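Local coordinates for glycosylation Associate Protein 2 (Streptococcus agalactiae serotype V, PDB 6OYC) that probably works with its Gap1 and Gap3 partners in the accessory Sec system, supporting the glycosylation and secretion of serine-rich streptococcal surface proteins, at residues B[287-292]-B[315-320]; B[297-302]-B[349-354]; B[388-393]-B[507-512]. All blocks are in the same frame, centred on the assembly; numbering follows the deposited sequence.

Overall arrangement
All three contacts reach the same mixed sheet of the alpha/beta-hydrolase-like domain. Contact 1 lies at the surface near the edge of this sheet that begins with strand 274-277, contact 2 is buried between strand 297-301 and helix 341-358, and in contact 3 the last helix packs on strand 388-392. The centres of contacts 1 and 2 are about 12 Å apart; contact 3 lies about 15 Å from each. F288 CG packs 3.8 Å from K354 CD between contacts 1 and 2, and S318 O lies 3.5 Å from R507 NH2 between contacts 1 and 3. A possible Ser-His-Asp triad (S371, H491, D461) belongs to this domain: F301 touches its presumed nucleophile elbow, while I390 lies nearby without touching it.

Contact 1 (B[287-292]-B[315-320]); sequences YFDPVD and MMKSMK
K320 and V291 meet through backbone and branch: methyl CG1 of V291 rests 3.9 Å from K320 O, while the amine end of K320 leads away from segment 287-292. K320 leaves the helix with positive phi (51°), and its carbonyl faces the loop 290-292. D292 OD2 comes within 3.2 Å of K320 O, but both are acceptors and no hydrogen bond joins them. R516 lies by both residues, with a salt bridge to D292 OD1 and a weak hydrogen bond to K320 O, and its charge probably eases the approach of the two oxygens; D292 OD1 also accepts from K294 N.

D289 and K317 approach at a slant, with OD2 and NZ 4.2 Å apart, too far for a salt bridge. A water bridges them, donating to D289 OD2 at 2.8 Å and accepting from K317 NZ at a doubtfully short 2.5 Å. The lysine is bent at its last torsion (chi4 55°), and its NZ is also held by E82 in a salt bridge. The other carboxylate oxygen, D289 OD1, takes the V291 N-H at 3.1 Å from above the carboxylate plane, closing an Asx turn that ends strand 283-289. With D289 paired to F323 by backbone bonds, the contact joins an antiparallel strand to the beta-alpha-beta crossover through helix 313-318, as in the alpha/beta-hydrolase fold.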
loop_
_atom_site.group_PDB
_atom_site.type_symbol
_atom_site.label_atom_id
_atom_site.label_comp_id
_atom_site.label_asym_id
_atom_site.label_seq_id
_atom_site.Cartn_x
_atom_site.Cartn_y
_atom_site.Cartn_z
ATOM N N TYR B 287 3.303 -3.360 3.452
ATOM C CA TYR B 287 4.025 -2.740 4.549
ATOM C C TYR B 287 4.423 -3.827 5.534
ATOM O O TYR B 287 3.616 -4.704 5.853
ATOM C CB TYR B 287 3.181 -1.678 5.256
ATOM C CG TYR B 287 3.934 -1.091 6.423
ATOM C CD1 TYR B 287 4.956 -0.186 6.209
ATOM C CD2 TYR B 287 3.663 -1.490 7.729
ATOM C CE1 TYR B 287 5.665 0.335 7.242
ATOM C CE2 TYR B 287 4.371 -0.977 8.786
ATOM C CZ TYR B 287 5.374 -0.064 8.535
ATOM O OH TYR B 287 6.090 0.465 9.570
ATOM N N PHE B 288 5.656 -3.768 6.031
ATOM C CA PHE B 288 6.158 -4.836 6.891
ATOM C C PHE B 288 6.903 -4.263 8.090
ATOM O O PHE B 288 7.800 -3.432 7.922
ATOM C CB PHE B 288 7.062 -5.782 6.095
ATOM C CG PHE B 288 7.871 -6.735 6.943
ATOM C CD1 PHE B 288 7.260 -7.796 7.609
ATOM C CD2 PHE B 288 9.249 -6.593 7.035
ATOM C CE1 PHE B 288 8.021 -8.692 8.376
ATOM C CE2 PHE B 288 10.014 -7.484 7.788
ATOM C CZ PHE B 288 9.397 -8.537 8.461
ATOM N N ASP B 289 6.531 -4.715 9.285
ATOM C CA ASP B 289 7.187 -4.330 10.542
ATOM C C ASP B 289 7.562 -5.613 11.280
ATOM O O ASP B 289 6.655 -6.340 11.739
ATOM C CB ASP B 289 6.268 -3.452 11.398
ATOM C CG ASP B 289 6.965 -2.867 12.638
ATOM O OD1 ASP B 289 8.090 -3.282 12.990
ATOM O OD2 ASP B 289 6.371 -1.976 13.279
ATOM N N PRO B 290 8.856 -5.938 11.417
ATOM C CA PRO B 290 9.226 -7.196 12.097
ATOM C C PRO B 290 9.044 -7.156 13.603
ATOM O O PRO B 290 9.057 -8.217 14.225
ATOM C CB PRO B 290 10.708 -7.369 11.730
ATOM C CG PRO B 290 11.206 -5.959 11.665
ATOM C CD PRO B 290 10.043 -5.128 11.090
ATOM N N VAL B 291 8.915 -5.975 14.208
ATOM C CA VAL B 291 8.659 -5.813 15.641
ATOM C C VAL B 291 9.693 -6.579 16.472
ATOM O O VAL B 291 10.883 -6.248 16.427
ATOM C CB VAL B 291 7.207 -6.205 15.972
ATOM C CG1 VAL B 291 6.793 -5.723 17.399
ATOM C CG2 VAL B 291 6.281 -5.584 14.922
ATOM N N ASP B 292 9.272 -7.577 17.256
ATOM C CA ASP B 292 10.206 -8.282 18.139
ATOM C C ASP B 292 10.807 -9.525 17.499
ATOM O O ASP B 292 11.528 -10.264 18.173
ATOM C CB ASP B 292 9.542 -8.661 19.478
ATOM C CG ASP B 292 8.277 -9.506 19.310
ATOM O OD1 ASP B 292 8.160 -10.272 18.325
ATOM O OD2 ASP B 292 7.390 -9.401 20.184
ATOM N N MET B 315 -4.371 -1.381 14.333
ATOM C CA MET B 315 -4.858 -2.640 14.885
ATOM C C MET B 315 -3.761 -3.690 14.910
ATOM O O MET B 315 -3.612 -4.419 15.896
ATOM C CB MET B 315 -6.049 -3.138 14.076
ATOM C CG MET B 315 -6.496 -4.539 14.436
ATOM S SD MET B 315 -7.809 -5.067 13.326
ATOM C CE MET B 315 -6.879 -5.474 11.850
ATOM N N MET B 316 -2.979 -3.785 13.830
ATOM C CA MET B 316 -1.921 -4.787 13.774
ATOM C C MET B 316 -0.709 -4.375 14.592
ATOM O O MET B 316 0.039 -5.239 15.062
ATOM C CB MET B 316 -1.509 -5.049 12.326
ATOM C CG MET B 316 -2.650 -5.523 11.455
ATOM S SD MET B 316 -3.478 -6.992 12.127
ATOM C CE MET B 316 -2.278 -8.253 11.695
ATOM N N LYS B 317 -0.498 -3.071 14.776
ATOM C CA LYS B 317 0.585 -2.637 15.649
ATOM C C LYS B 317 0.300 -2.995 17.104
ATOM O O LYS B 317 1.231 -3.264 17.874
ATOM C CB LYS B 317 0.812 -1.133 15.500
ATOM C CG LYS B 317 2.238 -0.685 15.807
ATOM C CD LYS B 317 2.543 0.672 15.164
ATOM C CE LYS B 317 3.650 1.444 15.902
ATOM N NZ LYS B 317 4.943 0.734 16.088
ATOM N N SER B 318 -0.978 -3.028 17.488
ATOM C CA SER B 318 -1.331 -3.275 18.879
ATOM C C SER B 318 -1.105 -4.724 19.290
ATOM O O SER B 318 -0.992 -5.005 20.489
ATOM C CB SER B 318 -2.786 -2.876 19.121
ATOM O OG SER B 318 -3.658 -3.692 18.370
ATOM N N MET B 319 -1.023 -5.643 18.331
ATOM C CA MET B 319 -0.779 -7.044 18.638
ATOM C C MET B 319 0.663 -7.331 19.026
ATOM O O MET B 319 0.963 -8.483 19.355
ATOM C CB MET B 319 -1.157 -7.905 17.437
ATOM C CG MET B 319 -2.492 -7.537 16.834
ATOM S SD MET B 319 -3.809 -8.551 17.504
ATOM C CE MET B 319 -5.275 -7.656 16.956
ATOM N N LYS B 320 1.553 -6.337 18.951
ATOM C CA LYS B 320 2.952 -6.478 19.361
ATOM C C LYS B 320 3.605 -7.702 18.717
ATOM O O LYS B 320 4.568 -8.273 19.236
ATOM C CB LYS B 320 3.068 -6.510 20.890
ATOM C CG LYS B 320 2.424 -5.296 21.579
ATOM C CD LYS B 320 3.258 -4.016 21.378
ATOM C CE LYS B 320 3.166 -3.064 22.579
ATOM N NZ LYS B 320 4.510 -2.598 23.073
HETATM O O HOH W 1 5.734 -1.627 16.029
#

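Contact 2 (B[297-302]-B[349-354]); sequences LTVYFS and DAIQEK
K354 NZ has two carboxylate partners: a long salt bridge to E353 OE1 (3.6 Å) in the same helix and one to E274 OE1 of strand 274-277. The chain bends at chi2 (-62°), and its charged end leads away from strand 297-301 to these partners, leaving its aliphatic root for the strand: K354 CB lies 4.2 Å from L297 CD2.

The rest of the interface is apolar and turns on I351, which loses more surface to the contact than any other residue of the two segments. Its two branches serve different strand residues. CG2 sits anti to the backbone N and meets V299 CG2 at 4.0 Å, methyl against methyl. CG1 runs the other way, beside the backbone N, and chi2 (153°) carries CD1 on to F301 CZ at 4.1 Å, an oblique approach to the far end of the ring. The phenyl group starts out across the strand and swings its end toward the helix; Y337 meets it edge-to-face. L297, V299 and F301 thus give the helix an apolar row from one face of the strand, and no hydrogen bond crosses the interface.

Strand and helix segments run nearly antiparallel, at 157°, with their axes 10.6 Å apart at closest approach. The order of strands explains this: helix 341-358 is the crossover between strands 323-327 and 365-370, and strand 297-301 lies between those two in the sheet, so the helix packs across it on one face. L384 touches I351 from a loop. T298 and Y300 turn to the other face of the sheet, where M316 of helix 313-318 packs on both, and M315 on Y300.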
loop_
_atom_site.group_PDB
_atom_site.type_symbol
_atom_site.label_atom_id
_atom_site.label_comp_id
_atom_site.label_asym_id
_atom_site.label_seq_id
_atom_site.Cartn_x
_atom_site.Cartn_y
_atom_site.Cartn_z
ATOM N N LEU B 297 4.112 -14.276 12.341
ATOM C CA LEU B 297 3.985 -13.138 11.445
ATOM C C LEU B 297 2.500 -13.035 11.078
ATOM O O LEU B 297 1.918 -13.973 10.600
ATOM C CB LEU B 297 4.863 -13.273 10.224
ATOM C CG LEU B 297 4.556 -12.442 8.993
ATOM C CD1 LEU B 297 4.685 -10.984 9.297
ATOM C CD2 LEU B 297 5.428 -12.797 7.837
ATOM N N THR B 298 1.916 -11.880 11.299
ATOM C CA THR B 298 0.487 -11.690 11.064
ATOM C C THR B 298 0.239 -10.775 9.865
ATOM O O THR B 298 0.651 -9.610 9.872
ATOM C CB THR B 298 -0.171 -11.115 12.309
ATOM O OG1 THR B 298 0.483 -9.883 12.647
ATOM C CG2 THR B 298 -0.049 -12.103 13.463
ATOM N N VAL B 299 -0.487 -11.279 8.871
ATOM C CA VAL B 299 -0.736 -10.567 7.618
ATOM C C VAL B 299 -2.193 -10.122 7.578
ATOM O O VAL B 299 -3.107 -10.942 7.750
ATOM C CB VAL B 299 -0.401 -11.453 6.403
ATOM C CG1 VAL B 299 -0.706 -10.733 5.091
ATOM C CG2 VAL B 299 1.051 -11.911 6.453
ATOM N N TYR B 300 -2.416 -8.830 7.338
ATOM C CA TYR B 300 -3.760 -8.278 7.177
ATOM C C TYR B 300 -3.923 -7.746 5.761
ATOM O O TYR B 300 -3.210 -6.819 5.365
ATOM C CB TYR B 300 -4.023 -7.162 8.185
ATOM C CG TYR B 300 -5.434 -6.618 8.129
ATOM C CD1 TYR B 300 -6.530 -7.444 8.378
ATOM C CD2 TYR B 300 -5.675 -5.270 7.836
ATOM C CE1 TYR B 300 -7.824 -6.948 8.334
ATOM C CE2 TYR B 300 -6.969 -4.769 7.782
ATOM C CZ TYR B 300 -8.039 -5.612 8.035
ATOM O OH TYR B 300 -9.323 -5.118 7.992
ATOM N N PHE B 301 -4.850 -8.338 5.001
ATOM C CA PHE B 301 -5.230 -7.799 3.700
ATOM C C PHE B 301 -6.260 -6.684 3.882
ATOM O O PHE B 301 -7.275 -6.870 4.565
ATOM C CB PHE B 301 -5.816 -8.883 2.803
ATOM C CG PHE B 301 -4.804 -9.853 2.245
ATOM C CD1 PHE B 301 -4.288 -10.870 3.035
ATOM C CD2 PHE B 301 -4.416 -9.784 0.919
ATOM C CE1 PHE B 301 -3.381 -11.772 2.528
ATOM C CE2 PHE B 301 -3.503 -10.695 0.403
ATOM C CZ PHE B 301 -2.983 -11.688 1.208
ATOM N N SER B 302 -6.011 -5.534 3.259
ATOM C CA SER B 302 -6.923 -4.410 3.405
ATOM C C SER B 302 -8.252 -4.711 2.727
ATOM O O SER B 302 -8.311 -5.386 1.691
ATOM C CB SER B 302 -6.314 -3.137 2.809
ATOM O OG SER B 302 -5.155 -2.728 3.505
ATOM N N ASP B 349 4.930 -14.516 -3.260
ATOM C CA ASP B 349 6.355 -14.308 -3.026
ATOM C C ASP B 349 6.592 -13.235 -1.970
ATOM O O ASP B 349 7.496 -13.371 -1.141
ATOM C CB ASP B 349 7.063 -13.936 -4.330
ATOM C CG ASP B 349 7.058 -15.071 -5.357
ATOM O OD1 ASP B 349 6.670 -16.209 -5.006
ATOM O OD2 ASP B 349 7.429 -14.819 -6.525
ATOM N N ALA B 350 5.789 -12.163 -1.981
ATOM C CA ALA B 350 6.037 -11.057 -1.061
ATOM C C ALA B 350 5.857 -11.495 0.380
ATOM O O ALA B 350 6.634 -11.096 1.256
ATOM C CB ALA B 350 5.118 -9.875 -1.369
ATOM N N ILE B 351 4.840 -12.321 0.647
ATOM C CA ILE B 351 4.673 -12.861 1.996
ATOM C C ILE B 351 5.768 -13.886 2.312
ATOM O O ILE B 351 6.397 -13.827 3.378
ATOM C CB ILE B 351 3.259 -13.444 2.176
ATOM C CG1 ILE B 351 2.209 -12.366 1.876
ATOM C CG2 ILE B 351 3.074 -13.959 3.615
ATOM C CD1 ILE B 351 0.889 -12.889 1.395
ATOM N N GLN B 352 6.047 -14.813 1.384
ATOM C CA GLN B 352 7.118 -15.784 1.619
ATOM C C GLN B 352 8.449 -15.093 1.864
ATOM O O GLN B 352 9.263 -15.569 2.668
ATOM C CB GLN B 352 7.237 -16.749 0.437
ATOM C CG GLN B 352 5.992 -17.597 0.254
ATOM C CD GLN B 352 6.129 -18.758 -0.736
ATOM O OE1 GLN B 352 5.562 -19.825 -0.504
ATOM N NE2 GLN B 352 6.840 -18.543 -1.852
ATOM N N GLU B 353 8.680 -13.963 1.195
ATOM C CA GLU B 353 9.931 -13.246 1.389
ATOM C C GLU B 353 10.063 -12.744 2.823
ATOM O O GLU B 353 11.152 -12.793 3.405
ATOM C CB GLU B 353 10.025 -12.100 0.388
ATOM C CG GLU B 353 11.371 -11.419 0.306
ATOM C CD GLU B 353 11.305 -10.142 -0.528
ATOM O OE1 GLU B 353 11.435 -9.040 0.052
ATOM O OE2 GLU B 353 11.104 -10.242 -1.760
ATOM N N LYS B 354 8.962 -12.287 3.427
ATOM C CA LYS B 354 9.061 -11.779 4.791
ATOM C C LYS B 354 9.120 -12.903 5.818
ATOM O O LYS B 354 9.732 -12.727 6.880
ATOM C CB LYS B 354 7.894 -10.851 5.101
ATOM C CG LYS B 354 7.700 -9.780 4.060
ATOM C CD LYS B 354 8.898 -8.867 3.961
ATOM C CE LYS B 354 8.843 -8.049 2.671
ATOM N NZ LYS B 354 9.955 -7.060 2.613
#

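Contact 3 (B[388-393]-B[507-512]); sequences AIIIGK and RRMLSN
Helix 495-514, the last of the chain, closes over one face of the parallel part of an alpha/beta-hydrolase-like sheet, and at 507-512 a single side chain, M509, makes the contact with strand 388-392. Its thioether reaches down to A388 and I390, two residues on the same face of the strand with I389 between them facing the other way.

The sulfur does the touching. A388 CB lies 3.7 Å from M509 SD, on the far side of the sulfur from M509 CG. I390 CD1 approaches the same SD from another direction at a looser 4.4 Å. M509 leaves the helix with CG anti to the backbone N (chi1 -169°), which points the chain at the strand; bends at chi2 and chi3 then turn the terminal methyl CE aside, so that the sulfur and not the methyl faces A388. I390 meets it with an extended ethyl branch, CG1 beside the backbone N and CD1 reaching outward.

The contact belongs to a wider apolar layer. F502 and Y506 of the same helix pack on I390, and F514 touches M509. Backbone bonds to L367 and G369 on one side fix the strand in the sheet, as do those of I389 to T452 and A454 on the other. At the strand's far end K393 NZ binds the backbone O of H491, a residue of the possible triad.

With no hydrogen bond or charge pair across it and just 94 Å² buried in all, this contact rests on dispersion: a polarisable sulfur laid against a methyl and the tip of an isoleucine, fitting by shape and making no demand for a directed partner.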
loop_
_atom_site.group_PDB
_atom_site.type_symbol
_atom_site.label_atom_id
_atom_site.label_comp_id
_atom_site.label_asym_id
_atom_site.label_seq_id
_atom_site.Cartn_x
_atom_site.Cartn_y
_atom_site.Cartn_z
ATOM N N ALA B 388 -2.900 -20.223 10.453
ATOM C CA ALA B 388 -4.260 -19.804 10.738
ATOM C C ALA B 388 -4.709 -18.754 9.727
ATOM O O ALA B 388 -3.907 -17.973 9.210
ATOM C CB ALA B 388 -4.374 -19.251 12.159
ATOM N N ILE B 389 -6.012 -18.745 9.470
ATOM C CA ILE B 389 -6.668 -17.768 8.622
ATOM C C ILE B 389 -7.848 -17.236 9.419
ATOM O O ILE B 389 -8.812 -17.968 9.662
ATOM C CB ILE B 389 -7.121 -18.378 7.294
ATOM C CG1 ILE B 389 -5.899 -18.690 6.435
ATOM C CG2 ILE B 389 -8.097 -17.459 6.574
ATOM C CD1 ILE B 389 -6.238 -19.407 5.164
ATOM N N ILE B 390 -7.756 -15.988 9.863
ATOM C CA ILE B 390 -8.816 -15.334 10.622
ATOM C C ILE B 390 -9.557 -14.417 9.662
ATOM O O ILE B 390 -9.003 -13.421 9.185
ATOM C CB ILE B 390 -8.257 -14.543 11.812
ATOM C CG1 ILE B 390 -7.430 -15.443 12.727
ATOM C CG2 ILE B 390 -9.373 -13.848 12.572
ATOM C CD1 ILE B 390 -6.722 -14.688 13.838
ATOM N N ILE B 391 -10.816 -14.723 9.374
ATOM C CA ILE B 391 -11.564 -13.953 8.394
ATOM C C ILE B 391 -12.966 -13.676 8.914
ATOM O O ILE B 391 -13.536 -14.465 9.673
ATOM C CB ILE B 391 -11.600 -14.678 7.036
ATOM C CG1 ILE B 391 -11.881 -16.169 7.233
ATOM C CG2 ILE B 391 -10.269 -14.498 6.309
ATOM C CD1 ILE B 391 -12.187 -16.906 5.926
ATOM N N GLY B 392 -13.512 -12.524 8.510
ATOM C CA GLY B 392 -14.870 -12.129 8.839
ATOM C C GLY B 392 -15.626 -11.535 7.663
ATOM O O GLY B 392 -15.105 -10.675 6.948
ATOM N N LYS B 393 -16.869 -11.974 7.479
ATOM C CA LYS B 393 -17.771 -11.632 6.388
ATOM C C LYS B 393 -17.148 -12.061 5.065
ATOM O O LYS B 393 -16.875 -11.221 4.198
ATOM C CB LYS B 393 -18.101 -10.139 6.404
ATOM C CG LYS B 393 -18.526 -9.645 7.784
ATOM C CD LYS B 393 -18.981 -8.196 7.768
ATOM C CE LYS B 393 -19.790 -7.854 9.009
ATOM N NZ LYS B 393 -20.183 -6.416 9.062
ATOM N N ARG B 507 -6.144 -12.154 19.704
ATOM C CA ARG B 507 -5.441 -12.121 20.985
ATOM C C ARG B 507 -5.483 -13.479 21.673
ATOM O O ARG B 507 -4.477 -13.925 22.242
ATOM C CB ARG B 507 -6.030 -11.036 21.892
ATOM C CG ARG B 507 -5.224 -9.737 21.926
ATOM C CD ARG B 507 -3.751 -9.976 22.309
ATOM N NE ARG B 507 -3.053 -8.722 22.600
ATOM C CZ ARG B 507 -1.744 -8.613 22.794
ATOM N NH1 ARG B 507 -0.967 -9.685 22.729
ATOM N NH2 ARG B 507 -1.210 -7.425 23.054
ATOM N N ARG B 508 -6.631 -14.158 21.613
ATOM C CA ARG B 508 -6.736 -15.488 22.201
ATOM C C ARG B 508 -5.885 -16.507 21.458
ATOM O O ARG B 508 -5.466 -17.505 22.052
ATOM C CB ARG B 508 -8.198 -15.938 22.229
ATOM C CG ARG B 508 -8.584 -16.842 21.067
ATOM C CD ARG B 508 -9.848 -17.636 21.352
ATOM N NE ARG B 508 -9.912 -18.862 20.554
ATOM C CZ ARG B 508 -9.810 -20.087 21.062
ATOM N NH1 ARG B 508 -9.645 -20.252 22.371
ATOM N NH2 ARG B 508 -9.875 -21.147 20.264
ATOM N N MET B 509 -5.598 -16.274 20.185
ATOM C CA MET B 509 -4.769 -17.227 19.464
ATOM C C MET B 509 -3.277 -16.962 19.651
ATOM O O MET B 509 -2.487 -17.910 19.716
ATOM C CB MET B 509 -5.124 -17.206 17.985
ATOM C CG MET B 509 -4.487 -18.341 17.233
ATOM S SD MET B 509 -4.155 -17.809 15.568
ATOM C CE MET B 509 -2.617 -16.951 15.886
ATOM N N LEU B 510 -2.873 -15.689 19.716
ATOM C CA LEU B 510 -1.491 -15.383 20.067
ATOM C C LEU B 510 -1.122 -15.995 21.418
ATOM O O LEU B 510 0.019 -16.425 21.616
ATOM C CB LEU B 510 -1.274 -13.864 20.075
ATOM C CG LEU B 510 -1.452 -13.076 18.767
ATOM C CD1 LEU B 510 -1.319 -11.600 19.035
ATOM C CD2 LEU B 510 -0.462 -13.497 17.695
ATOM N N SER B 511 -2.082 -16.076 22.341
ATOM C CA SER B 511 -1.812 -16.685 23.639
ATOM C C SER B 511 -1.722 -18.200 23.536
ATOM O O SER B 511 -0.755 -18.809 24.007
ATOM C CB SER B 511 -2.888 -16.293 24.641
ATOM O OG SER B 511 -2.492 -16.679 25.940
ATOM N N ASN B 512 -2.722 -18.823 22.906
ATOM C CA ASN B 512 -2.811 -20.279 22.888
ATOM C C ASN B 512 -1.647 -20.916 22.141
ATOM O O ASN B 512 -1.119 -21.948 22.570
ATOM C CB ASN B 512 -4.134 -20.713 22.251
ATOM C CG ASN B 512 -5.330 -20.430 23.127
ATOM O OD1 ASN B 512 -5.195 -20.137 24.316
ATOM N ND2 ASN B 512 -6.513 -20.511 22.543
#